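Local coordinates for Tlr1789 protein (PDB 2X8X) that probably helps to recognise and insert outer-membrane proteins as a cyanobacterial Omp85, of which this chain is the N-terminal, periplasmic part with three POTRA domains, at residues Q25-R30 with N45-T50; T50-D55 with G104-L109; G131-T136 with L147-G152. One frame throughout, in Å; residues are numbered along the deposited sequence.

Contact 1: residues Q25-R30 with N45-T50; sequences QVISTR and NAIFAT
Ala46 opens the contact from the last turns of helix 37-48: its CB lies 3.8 Å from Val26 O, the carbonyl in the final turn of helix 17-26. The two segments come closest here, with Val26 CA and Ala46 CA 6.3 Å apart, and no hydrogen bond crosses between them.

Ile47 comes next and makes the apolar centre. Its CG1 is anti to its own carbonyl carbon (chi1 -63°), a rotation that brings the end of the side chain across to the other segment although the CB bond starts out alongside it. CG1 meets Val26 CG2 at 3.8 Å, the two side chains crossing at about a right angle. Beyond it, CD1 presses on Ile27 CG2 at 3.3 Å, closer than carbons usually come; these two side chains lie side by side and point the same way. Ile27 is the first residue to leave helix 17-26, and both isoleucines continue inward to Phe71 on strand 66-75.

Thr50 closes the contact. Its methyl CG2 meets Val26 CG1 at 3.9 Å, so the valine fork is gripped by Ile47 on one branch and Thr50 on the other. The hydroxyl OG1 turns back along its own segment and donates to Ile47 O at 2.7 Å, in the carbonyl plane; the same oxygen also accepts from Thr50 N. Asp43 of helix 37-48 accepts from Ser28 N and is hydrogen-bonded to Thr29 OG1, a polar link beside the apolar one.

The pairing of these two helices on one mixed sheet fits the beta-alpha-alpha-beta-beta topology of a POTRA domain, here the first.

Contact 2: residues T50-D55 with G104-L109; sequences TGFFAD and GRTLNL
This contact belongs to the junction between the first and second POTRA domains, where the turn after helix 37-48 meets the N-cap of helix 109-125. Asn108 is the N-cap residue and reaches across with CG anti to its backbone N (chi1 -176°). Its ND2 donates to Thr50 O at 2.9 Å, with an N-H...O angle of 158° and the acceptor close to the amide plane. The same nitrogen sits over the centre of the Phe52 ring, 3.1 Å above its plane; ring and amide planes stand 85° apart. Asn108 CB rests at 3.7 Å from Phe52 CE1, and at the ring edge Thr106 CG2 comes to 3.9 Å from Phe52 CD1. Leu19 and Leu22 of helix 17-26 also pack on this ring.

One residue on, Leu109 N gives a second bond of 2.9 Å to Gly51 O, which Asn108 CA also approaches at 3.4 Å in a CA-H...O contact. Gly51 leaves the helical conformation with positive phi and, having no side chain, lets Asn108 come in close.

Asn108 thus serves two domains at once: OD1 caps its own helix by accepting from Glu111 N, and ND2 is spent on the neighbouring domain. With Leu109 N also engaged, the beginning of one helix is bonded to carbonyls just past the end of another, an arrangement that probably restricts how the two domains can turn against each other.

Contact 3: residues G131-T136 with L147-G152; sequences GQVVGT and LQVAEG
Gln132 and Ala150 form an antiparallel hydrogen-bonded pair between strands 132-134 and 147-150, whose axes approach to 4.4 Å with 128° between their N-to-C directions, a strongly twisted pairing. Ala150 N donates to Gln132 O at 3.0 Å, nearly along the C=O axis, whereas Gln132 N reaches Ala150 O at 3.0 Å from well above the carbonyl plane. Val133 and Val149 follow as a non-hydrogen-bonded pair with CA atoms only 4.2 Å apart, and Val134 N then donates to Gln148 O at 2.9 Å. Beyond this bond the ladder opens: a water accepts from Gln148 N and donates to Val134 O, standing in for a direct link. At the other end Gly131 CA packs against Ala150 O and Glu151 O.

On one face Val134 fits between two neighbours, its CG2 meeting Gln148 CB at 3.7 Å and its CG1 touching the Ala150 methyl at 4.0 Å. The valine branches are split between them because CG1 is anti to the carbonyl carbon (chi1 -64°) and CG2 lies between the backbone N and that carbon. Val133 and Val149 diverge, yet Val133 CG2 and Val149 CG1 still touch at 3.9 Å as the side chains pass. Both reach helix 109-125, Val133 at Ile116 and Ile119, Val149 at Tyr123. Past the strand, the Glu151 carboxylate accepts from the backbone N of Gln88, Val89 and Leu90, and is also bonded to Tyr123 OH.

A twisted hairpin whose second strand pairs in parallel with strand 81-85, with helices over one face, is the sheet of a POTRA domain, here the second.

How the contacts relate
Contacts 1, 2 and 3 follow one another along the chain and run from the first POTRA domain into the second; none of their segments lies in the third. Contact 1 joins the two helices of the first domain; contact 2, its centre about 14 Å away, bridges from that domain to the second and shares Thr50, in the turn between helix 37-48 and strand 53-63, and the two touch. Contact 3 lies in the sheet of the second domain, its centre about 22 Å from that of contact 2 and about 32 Å from that of contact 1, touching neither. Helix 109-125 links contacts 2 and 3: it starts at contact 2 and packs on the hairpin of contact 3.

Contact 1: residues Q25-R30 with N45-T50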
ATOM      1  N   GLN A  25      23.253   5.594 -18.183  1.00 29.98           N
ATOM      2  CA  GLN A  25      23.674   4.284 -17.695  1.00 31.45           C
ATOM      3  C   GLN A  25      22.672   3.215 -18.159  1.00 30.69           C
ATOM      4  O   GLN A  25      23.065   2.144 -18.492  1.00 30.40           O
ATOM      5  CB  GLN A  25      23.701   4.406 -16.170  1.00 32.92           C
ATOM      6  CG  GLN A  25      24.263   3.301 -15.264  1.00 42.27           C
ATOM      7  CD  GLN A  25      24.667   3.861 -13.838  1.00 49.87           C
ATOM      8  OE1 GLN A  25      23.984   4.734 -13.275  1.00 54.49           O
ATOM      9  NE2 GLN A  25      25.776   3.342 -13.267  1.00 52.33           N
ATOM     10  N   VAL A  26      21.367   3.512 -18.198  1.00 30.18           N
ATOM     11  CA  VAL A  26      20.361   2.453 -18.390  1.00 28.70           C
ATOM     12  C   VAL A  26      19.939   2.258 -19.859  1.00 28.08           C
ATOM     13  O   VAL A  26      19.397   1.243 -20.217  1.00 28.28           O
ATOM     14  CB  VAL A  26      19.094   2.656 -17.485  1.00 28.09           C
ATOM     15  CG1 VAL A  26      19.470   2.847 -16.018  1.00 29.13           C
ATOM     16  CG2 VAL A  26      18.341   3.840 -17.903  1.00 26.62           C
ATOM     17  N   ILE A  27      20.182   3.225 -20.708  1.00 28.08           N
ATOM     18  CA  ILE A  27      19.784   3.084 -22.124  1.00 29.48           C
ATOM     19  C   ILE A  27      20.894   2.367 -22.896  1.00 30.93           C
ATOM     20  O   ILE A  27      22.046   2.323 -22.438  1.00 31.75           O
ATOM     21  CB  ILE A  27      19.484   4.451 -22.800  1.00 28.49           C
ATOM     22  CG1 ILE A  27      20.787   5.254 -22.940  1.00 27.45           C
ATOM     23  CG2 ILE A  27      18.270   5.160 -22.046  1.00 25.93           C
ATOM     24  CD1 ILE A  27      20.669   6.754 -23.301  1.00 30.75           C
ATOM     25  N   SER A  28      20.564   1.786 -24.041  1.00 30.91           N
ATOM     26  CA  SER A  28      21.614   1.169 -24.810  1.00 32.43           C
ATOM     27  C   SER A  28      21.991   2.044 -25.995  1.00 31.98           C
ATOM     28  O   SER A  28      23.018   1.815 -26.600  1.00 32.48           O
ATOM     29  CB  SER A  28      21.215  -0.248 -25.253  1.00 33.07           C
ATOM     30  OG  SER A  28      20.003  -0.167 -26.023  1.00 38.73           O
ATOM     31  N   THR A  29      21.147   3.016 -26.348  1.00 31.49           N
ATOM     32  CA  THR A  29      21.409   3.859 -27.515  1.00 31.55           C
ATOM     33  C   THR A  29      22.518   4.870 -27.188  1.00 31.13           C
ATOM     34  O   THR A  29      22.435   5.640 -26.199  1.00 32.41           O
ATOM     35  CB  THR A  29      20.113   4.540 -28.069  1.00 31.88           C
ATOM     36  OG1 THR A  29      19.084   3.539 -28.285  1.00 33.18           O
ATOM     37  CG2 THR A  29      20.429   5.224 -29.395  1.00 32.29           C
ATOM     38  N   ARG A  30      23.566   4.808 -28.007  1.00 30.20           N
ATOM     39  CA  ARG A  30      24.767   5.643 -27.940  1.00 29.60           C
ATOM     40  C   ARG A  30      24.989   6.352 -29.289  1.00 26.92           C
ATOM     41  O   ARG A  30      24.480   5.909 -30.309  1.00 24.33           O
ATOM     42  CB  ARG A  30      26.042   4.792 -27.664  1.00 30.53           C
ATOM     43  CG  ARG A  30      25.999   3.774 -26.470  1.00 35.25           C
ATOM     44  CD  ARG A  30      26.069   4.479 -25.108  1.00 39.76           C
ATOM     45  NE  ARG A  30      25.677   3.601 -23.989  1.00 44.71           N
ATOM     46  CZ  ARG A  30      24.997   3.992 -22.897  1.00 46.29           C
ATOM     47  NH1 ARG A  30      24.594   5.275 -22.756  1.00 42.22           N
ATOM     48  NH2 ARG A  30      24.702   3.081 -21.942  1.00 47.61           N
ATOM     49  N   ASN A  45      11.324   2.227 -21.805  1.00 22.11           N
ATOM     50  CA  ASN A  45      10.919   1.260 -20.741  1.00 20.33           C
ATOM     51  C   ASN A  45      11.964   1.157 -19.640  1.00 20.28           C
ATOM     52  O   ASN A  45      11.644   1.188 -18.462  1.00 21.51           O
ATOM     53  CB  ASN A  45      10.754  -0.139 -21.284  1.00 19.75           C
ATOM     54  CG  ASN A  45       9.642  -0.286 -22.249  1.00 20.05           C
ATOM     55  OD1 ASN A  45       9.592  -1.294 -22.973  1.00 19.46           O
ATOM     56  ND2 ASN A  45       8.730   0.653 -22.279  1.00 18.78           N
ATOM     57  N   ALA A  46      13.232   0.984 -19.999  1.00 20.92           N
ATOM     58  CA  ALA A  46      14.322   0.905 -18.979  1.00 22.37           C
ATOM     59  C   ALA A  46      14.461   2.127 -18.115  1.00 21.71           C
ATOM     60  O   ALA A  46      14.722   2.019 -16.914  1.00 24.21           O
ATOM     61  CB  ALA A  46      15.692   0.574 -19.659  1.00 22.15           C
ATOM     62  N   ILE A  47      14.326   3.298 -18.713  1.00 21.18           N
ATOM     63  CA  ILE A  47      14.349   4.518 -17.939  1.00 19.90           C
ATOM     64  C   ILE A  47      13.152   4.611 -17.022  1.00 21.35           C
ATOM     65  O   ILE A  47      13.253   5.017 -15.832  1.00 21.44           O
ATOM     66  CB  ILE A  47      14.353   5.742 -18.895  1.00 20.97           C
ATOM     67  CG1 ILE A  47      15.634   5.757 -19.750  1.00 19.79           C
ATOM     68  CG2 ILE A  47      14.260   6.991 -18.077  1.00 20.83           C
ATOM     69  CD1 ILE A  47      15.550   6.718 -20.986  1.00 21.56           C
ATOM     70  N   PHE A  48      11.991   4.255 -17.543  1.00 20.78           N
ATOM     71  CA  PHE A  48      10.820   4.277 -16.672  1.00 21.05           C
ATOM     72  C   PHE A  48      10.968   3.284 -15.505  1.00 20.91           C
ATOM     73  O   PHE A  48      10.566   3.620 -14.371  1.00 21.33           O
ATOM     74  CB  PHE A  48       9.548   4.043 -17.479  1.00 19.83           C
ATOM     75  CG  PHE A  48       8.318   4.486 -16.773  1.00 20.91           C
ATOM     76  CD1 PHE A  48       7.884   5.808 -16.870  1.00 19.03           C
ATOM     77  CD2 PHE A  48       7.582   3.583 -16.039  1.00 18.37           C
ATOM     78  CE1 PHE A  48       6.711   6.217 -16.186  1.00 22.16           C
ATOM     79  CE2 PHE A  48       6.449   3.974 -15.282  1.00 20.07           C
ATOM     80  CZ  PHE A  48       5.993   5.321 -15.415  1.00 20.28           C
ATOM     81  N   ALA A  49      11.539   2.079 -15.762  1.00 18.82           N
ATOM     82  CA  ALA A  49      11.690   1.070 -14.722  1.00 19.36           C
ATOM     83  C   ALA A  49      12.588   1.523 -13.577  1.00 20.16           C
ATOM     84  O   ALA A  49      12.608   0.849 -12.547  1.00 20.71           O
ATOM     85  CB  ALA A  49      12.248  -0.228 -15.250  1.00 16.37           C
ATOM     86  N   THR A  50      13.295   2.632 -13.713  1.00 19.23           N
ATOM     87  CA  THR A  50      14.182   3.064 -12.599  1.00 22.15           C
ATOM     88  C   THR A  50      13.314   3.595 -11.437  1.00 21.78           C
ATOM     89  O   THR A  50      13.762   3.605 -10.313  1.00 21.83           O
ATOM     90  CB  THR A  50      15.136   4.168 -12.992  1.00 22.63           C
ATOM     91  OG1 THR A  50      14.365   5.314 -13.415  1.00 22.96           O
ATOM     92  CG2 THR A  50      16.205   3.664 -14.090  1.00 22.11           C
TER

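Contact 2: residues T50-D55 with G104-L109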
ATOM      1  N   THR A  50      13.295   2.632 -13.713  1.00 19.23           N
ATOM      2  CA  THR A  50      14.182   3.064 -12.599  1.00 22.15           C
ATOM      3  C   THR A  50      13.314   3.595 -11.437  1.00 21.78           C
ATOM      4  O   THR A  50      13.762   3.605 -10.313  1.00 21.83           O
ATOM      5  CB  THR A  50      15.136   4.168 -12.992  1.00 22.63           C
ATOM      6  OG1 THR A  50      14.365   5.314 -13.415  1.00 22.96           O
ATOM      7  CG2 THR A  50      16.205   3.664 -14.090  1.00 22.11           C
ATOM      8  N   GLY A  51      12.092   4.053 -11.754  1.00 19.98           N
ATOM      9  CA  GLY A  51      11.160   4.499 -10.715  1.00 21.19           C
ATOM     10  C   GLY A  51      11.201   5.984 -10.412  1.00 20.31           C
ATOM     11  O   GLY A  51      10.389   6.438  -9.617  1.00 18.91           O
ATOM     12  N   PHE A  52      12.100   6.724 -11.063  1.00 19.17           N
ATOM     13  CA  PHE A  52      12.209   8.182 -10.821  1.00 20.01           C
ATOM     14  C   PHE A  52      11.358   9.077 -11.724  1.00 20.47           C
ATOM     15  O   PHE A  52      11.351  10.308 -11.547  1.00 21.26           O
ATOM     16  CB  PHE A  52      13.676   8.664 -10.994  1.00 18.70           C
ATOM     17  CG  PHE A  52      14.639   8.127  -9.983  1.00 21.83           C
ATOM     18  CD1 PHE A  52      14.680   8.654  -8.688  1.00 23.74           C
ATOM     19  CD2 PHE A  52      15.530   7.092 -10.331  1.00 21.96           C
ATOM     20  CE1 PHE A  52      15.563   8.157  -7.737  1.00 23.30           C
ATOM     21  CE2 PHE A  52      16.448   6.573  -9.391  1.00 25.99           C
ATOM     22  CZ  PHE A  52      16.482   7.126  -8.095  1.00 22.46           C
ATOM     23  N   PHE A  53      10.668   8.519 -12.718  1.00 21.98           N
ATOM     24  CA  PHE A  53      10.112   9.386 -13.780  1.00 22.16           C
ATOM     25  C   PHE A  53       8.635   9.224 -13.967  1.00 21.93           C
ATOM     26  O   PHE A  53       8.147   8.098 -14.062  1.00 22.18           O
ATOM     27  CB  PHE A  53      10.858   9.155 -15.123  1.00 22.51           C
ATOM     28  CG  PHE A  53      12.343   9.330 -14.995  1.00 23.45           C
ATOM     29  CD1 PHE A  53      12.911  10.599 -14.990  1.00 23.44           C
ATOM     30  CD2 PHE A  53      13.173   8.234 -14.854  1.00 22.98           C
ATOM     31  CE1 PHE A  53      14.294  10.769 -14.830  1.00 23.01           C
ATOM     32  CE2 PHE A  53      14.544   8.400 -14.703  1.00 24.99           C
ATOM     33  CZ  PHE A  53      15.118   9.642 -14.714  1.00 21.61           C
ATOM     34  N   ALA A  54       7.921  10.348 -13.980  1.00 19.10           N
ATOM     35  CA  ALA A  54       6.491  10.309 -14.268  1.00 19.42           C
ATOM     36  C   ALA A  54       6.205  10.043 -15.744  1.00 21.28           C
ATOM     37  O   ALA A  54       5.105   9.560 -16.097  1.00 20.89           O
ATOM     38  CB  ALA A  54       5.816  11.648 -13.849  1.00 19.70           C
ATOM     39  N   ASP A  55       7.157  10.380 -16.619  1.00 20.19           N
ATOM     40  CA  ASP A  55       6.892  10.376 -18.022  1.00 23.35           C
ATOM     41  C   ASP A  55       8.243  10.311 -18.725  1.00 23.45           C
ATOM     42  O   ASP A  55       9.226  10.846 -18.233  1.00 22.97           O
ATOM     43  CB  ASP A  55       6.117  11.642 -18.458  1.00 23.97           C
ATOM     44  CG  ASP A  55       5.382  11.433 -19.789  1.00 30.86           C
ATOM     45  OD1 ASP A  55       5.610  10.405 -20.482  1.00 34.13           O
ATOM     46  OD2 ASP A  55       4.578  12.311 -20.160  1.00 37.13           O
ATOM     47  N   GLY A 104      13.745  15.087   0.576  1.00 23.45           N
ATOM     48  CA  GLY A 104      14.815  15.923   0.067  1.00 22.89           C
ATOM     49  C   GLY A 104      15.479  15.423  -1.194  1.00 24.57           C
ATOM     50  O   GLY A 104      16.394  16.106  -1.709  1.00 24.65           O
ATOM     51  N   ARG A 105      15.033  14.279  -1.759  1.00 23.82           N
ATOM     52  CA  ARG A 105      15.540  13.896  -3.085  1.00 23.22           C
ATOM     53  C   ARG A 105      14.386  13.508  -3.912  1.00 22.30           C
ATOM     54  O   ARG A 105      13.295  13.300  -3.390  1.00 22.55           O
ATOM     55  CB  ARG A 105      16.477  12.683  -3.033  1.00 26.32           C
ATOM     56  CG  ARG A 105      16.990  12.302  -1.696  1.00 30.62           C
ATOM     57  CD  ARG A 105      18.011  11.169  -1.957  1.00 37.89           C
ATOM     58  NE  ARG A 105      17.328   9.884  -2.077  1.00 38.05           N
ATOM     59  CZ  ARG A 105      17.089   9.108  -1.032  1.00 34.03           C
ATOM     60  NH1 ARG A 105      17.555   9.520   0.147  1.00 34.12           N
ATOM     61  NH2 ARG A 105      16.452   7.931  -1.163  1.00 25.20           N
ATOM     62  N   THR A 106      14.606  13.386  -5.205  1.00 20.74           N
ATOM     63  CA  THR A 106      13.558  13.077  -6.127  1.00 21.58           C
ATOM     64  C   THR A 106      12.831  11.827  -5.591  1.00 21.94           C
ATOM     65  O   THR A 106      13.481  10.854  -5.156  1.00 21.81           O
ATOM     66  CB  THR A 106      14.202  12.635  -7.462  1.00 22.17           C
ATOM     67  OG1 THR A 106      14.896  13.754  -7.983  1.00 24.45           O
ATOM     68  CG2 THR A 106      13.111  12.167  -8.499  1.00 20.26           C
ATOM     69  N   LEU A 107      11.510  11.846  -5.659  1.00 21.25           N
ATOM     70  CA  LEU A 107      10.738  10.687  -5.189  1.00 18.42           C
ATOM     71  C   LEU A 107      10.976   9.536  -6.179  1.00 17.18           C
ATOM     72  O   LEU A 107      10.999   9.740  -7.412  1.00 17.17           O
ATOM     73  CB  LEU A 107       9.262  11.088  -5.196  1.00 18.25           C
ATOM     74  CG  LEU A 107       8.248   9.924  -5.160  1.00 18.79           C
ATOM     75  CD1 LEU A 107       8.190   9.264  -3.784  1.00 15.11           C
ATOM     76  CD2 LEU A 107       6.969  10.570  -5.521  1.00 20.65           C
ATOM     77  N   ASN A 108      11.142   8.334  -5.634  1.00 16.63           N
ATOM     78  CA  ASN A 108      11.276   7.132  -6.393  1.00 16.86           C
ATOM     79  C   ASN A 108      10.117   6.201  -5.999  1.00 16.64           C
ATOM     80  O   ASN A 108       9.925   5.891  -4.817  1.00 17.18           O
ATOM     81  CB  ASN A 108      12.655   6.466  -6.173  1.00 15.95           C
ATOM     82  CG  ASN A 108      12.829   5.269  -7.049  1.00 16.45           C
ATOM     83  OD1 ASN A 108      12.170   4.229  -6.829  1.00 15.96           O
ATOM     84  ND2 ASN A 108      13.703   5.375  -8.078  1.00 14.69           N
ATOM     85  N   LEU A 109       9.296   5.802  -6.962  1.00 17.53           N
ATOM     86  CA  LEU A 109       8.138   4.979  -6.615  1.00 19.41           C
ATOM     87  C   LEU A 109       8.482   3.587  -6.142  1.00 19.28           C
ATOM     88  O   LEU A 109       7.720   3.010  -5.402  1.00 19.89           O
ATOM     89  CB  LEU A 109       7.148   4.897  -7.749  1.00 21.17           C
ATOM     90  CG  LEU A 109       6.239   6.108  -8.025  1.00 24.63           C
ATOM     91  CD1 LEU A 109       5.025   5.639  -8.804  1.00 27.48           C
ATOM     92  CD2 LEU A 109       5.732   6.914  -6.866  1.00 25.10           C
TER

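Contact 3: residues G131-T136 with L147-G152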
ATOM      1  N   GLY A 131      -4.934  -4.409   8.842  1.00 19.41           N
ATOM      2  CA  GLY A 131      -4.485  -3.074   8.505  1.00 18.42           C
ATOM      3  C   GLY A 131      -3.599  -3.017   7.270  1.00 20.24           C
ATOM      4  O   GLY A 131      -2.708  -3.865   7.124  1.00 18.08           O
ATOM      5  N   GLN A 132      -3.759  -2.024   6.395  1.00 18.02           N
ATOM      6  CA  GLN A 132      -2.821  -1.984   5.232  1.00 18.75           C
ATOM      7  C   GLN A 132      -3.072  -0.649   4.571  1.00 18.65           C
ATOM      8  O   GLN A 132      -4.143  -0.056   4.794  1.00 18.93           O
ATOM      9  CB  GLN A 132      -3.154  -3.070   4.197  1.00 19.33           C
ATOM     10  CG  GLN A 132      -4.590  -2.855   3.659  1.00 21.49           C
ATOM     11  CD  GLN A 132      -5.016  -3.912   2.586  1.00 35.11           C
ATOM     12  OE1 GLN A 132      -4.204  -4.668   2.093  1.00 39.31           O
ATOM     13  NE2 GLN A 132      -6.302  -3.959   2.266  1.00 37.27           N
ATOM     14  N   VAL A 133      -2.122  -0.240   3.718  1.00 17.67           N
ATOM     15  CA  VAL A 133      -2.257   0.926   2.832  1.00 15.53           C
ATOM     16  C   VAL A 133      -3.211   0.515   1.747  1.00 17.26           C
ATOM     17  O   VAL A 133      -3.167  -0.642   1.312  1.00 17.01           O
ATOM     18  CB  VAL A 133      -0.874   1.299   2.252  1.00 15.44           C
ATOM     19  CG1 VAL A 133      -0.945   2.401   1.177  1.00 14.51           C
ATOM     20  CG2 VAL A 133      -0.002   1.789   3.387  1.00 14.55           C
ATOM     21  N   VAL A 134      -4.105   1.417   1.337  1.00 16.01           N
ATOM     22  CA  VAL A 134      -5.066   1.159   0.285  1.00 18.27           C
ATOM     23  C   VAL A 134      -5.016   2.272  -0.760  1.00 19.87           C
ATOM     24  O   VAL A 134      -4.634   3.452  -0.471  1.00 19.48           O
ATOM     25  CB  VAL A 134      -6.559   1.067   0.833  1.00 18.43           C
ATOM     26  CG1 VAL A 134      -6.718  -0.109   1.759  1.00 19.53           C
ATOM     27  CG2 VAL A 134      -6.929   2.290   1.606  1.00 17.04           C
ATOM     28  N   GLY A 135      -5.348   1.902  -1.991  1.00 21.43           N
ATOM     29  CA  GLY A 135      -5.436   2.901  -3.054  1.00 23.67           C
ATOM     30  C   GLY A 135      -4.078   3.156  -3.671  1.00 24.18           C
ATOM     31  O   GLY A 135      -3.085   2.476  -3.351  1.00 24.11           O
ATOM     32  N   THR A 136      -4.042   4.147  -4.545  1.00 23.64           N
ATOM     33  CA  THR A 136      -2.850   4.555  -5.240  1.00 24.50           C
ATOM     34  C   THR A 136      -2.328   5.828  -4.547  1.00 23.53           C
ATOM     35  O   THR A 136      -3.128   6.756  -4.317  1.00 21.50           O
ATOM     36  CB  THR A 136      -3.220   4.857  -6.715  1.00 25.44           C
ATOM     37  OG1 THR A 136      -3.764   3.655  -7.307  1.00 30.18           O
ATOM     38  CG2 THR A 136      -1.968   5.295  -7.543  1.00 27.19           C
ATOM     39  N   LEU A 147      -1.087   9.125   1.267  1.00 16.32           N
ATOM     40  CA  LEU A 147      -1.486   7.733   1.350  1.00 16.91           C
ATOM     41  C   LEU A 147      -2.788   7.563   2.202  1.00 15.73           C
ATOM     42  O   LEU A 147      -3.100   8.400   3.072  1.00 17.10           O
ATOM     43  CB  LEU A 147      -0.351   7.001   2.074  1.00 15.05           C
ATOM     44  CG  LEU A 147       1.033   7.106   1.493  1.00 19.06           C
ATOM     45  CD1 LEU A 147       1.931   6.289   2.390  1.00 20.18           C
ATOM     46  CD2 LEU A 147       0.990   6.497   0.099  1.00 23.75           C
ATOM     47  N   GLN A 148      -3.508   6.463   1.962  1.00 16.64           N
ATOM     48  CA  GLN A 148      -4.659   6.071   2.761  1.00 17.06           C
ATOM     49  C   GLN A 148      -4.320   4.779   3.391  1.00 17.60           C
ATOM     50  O   GLN A 148      -3.664   3.945   2.736  1.00 19.08           O
ATOM     51  CB  GLN A 148      -5.848   5.819   1.845  1.00 16.20           C
ATOM     52  CG  GLN A 148      -6.230   7.024   1.000  1.00 21.46           C
ATOM     53  CD  GLN A 148      -7.424   6.706   0.066  1.00 26.25           C
ATOM     54  OE1 GLN A 148      -7.309   6.865  -1.138  1.00 32.97           O
ATOM     55  NE2 GLN A 148      -8.491   6.162   0.602  1.00 19.55           N
ATOM     56  N   VAL A 149      -4.730   4.579   4.646  1.00 18.38           N
ATOM     57  CA  VAL A 149      -4.761   3.250   5.250  1.00 16.81           C
ATOM     58  C   VAL A 149      -6.207   2.892   5.665  1.00 19.35           C
ATOM     59  O   VAL A 149      -7.046   3.780   5.894  1.00 17.86           O
ATOM     60  CB  VAL A 149      -3.871   3.161   6.441  1.00 18.16           C
ATOM     61  CG1 VAL A 149      -2.385   3.392   6.035  1.00 15.01           C
ATOM     62  CG2 VAL A 149      -4.319   4.210   7.416  1.00 15.06           C
ATOM     63  N   ALA A 150      -6.464   1.593   5.684  1.00 17.81           N
ATOM     64  CA  ALA A 150      -7.648   1.008   6.311  1.00 19.69           C
ATOM     65  C   ALA A 150      -7.077   0.076   7.339  1.00 19.87           C
ATOM     66  O   ALA A 150      -6.531  -0.963   6.987  1.00 20.76           O
ATOM     67  CB  ALA A 150      -8.423   0.242   5.317  1.00 19.40           C
ATOM     68  N   GLU A 151      -7.222   0.450   8.600  1.00 18.83           N
ATOM     69  CA  GLU A 151      -6.542  -0.220   9.676  1.00 19.03           C
ATOM     70  C   GLU A 151      -7.336  -1.423  10.182  1.00 19.60           C
ATOM     71  O   GLU A 151      -6.757  -2.287  10.813  1.00 18.96           O
ATOM     72  CB  GLU A 151      -6.380   0.764  10.813  1.00 17.89           C
ATOM     73  CG  GLU A 151      -5.513   1.960  10.380  1.00 21.51           C
ATOM     74  CD  GLU A 151      -4.925   2.665  11.562  1.00 25.29           C
ATOM     75  OE1 GLU A 151      -5.520   2.589  12.659  1.00 27.66           O
ATOM     76  OE2 GLU A 151      -3.867   3.264  11.409  1.00 24.18           O
ATOM     77  N   GLY A 152      -8.637  -1.477   9.893  1.00 18.63           N
ATOM     78  CA  GLY A 152      -9.494  -2.588  10.380  1.00 20.20           C
ATOM     79  C   GLY A 152     -10.313  -2.157  11.602  1.00 21.50           C
ATOM     80  O   GLY A 152     -10.366  -2.844  12.612  1.00 22.71           O
TER
HETATM   81  O   HOH W   1      -2.651   5.318  -0.637  1.00 18.92           O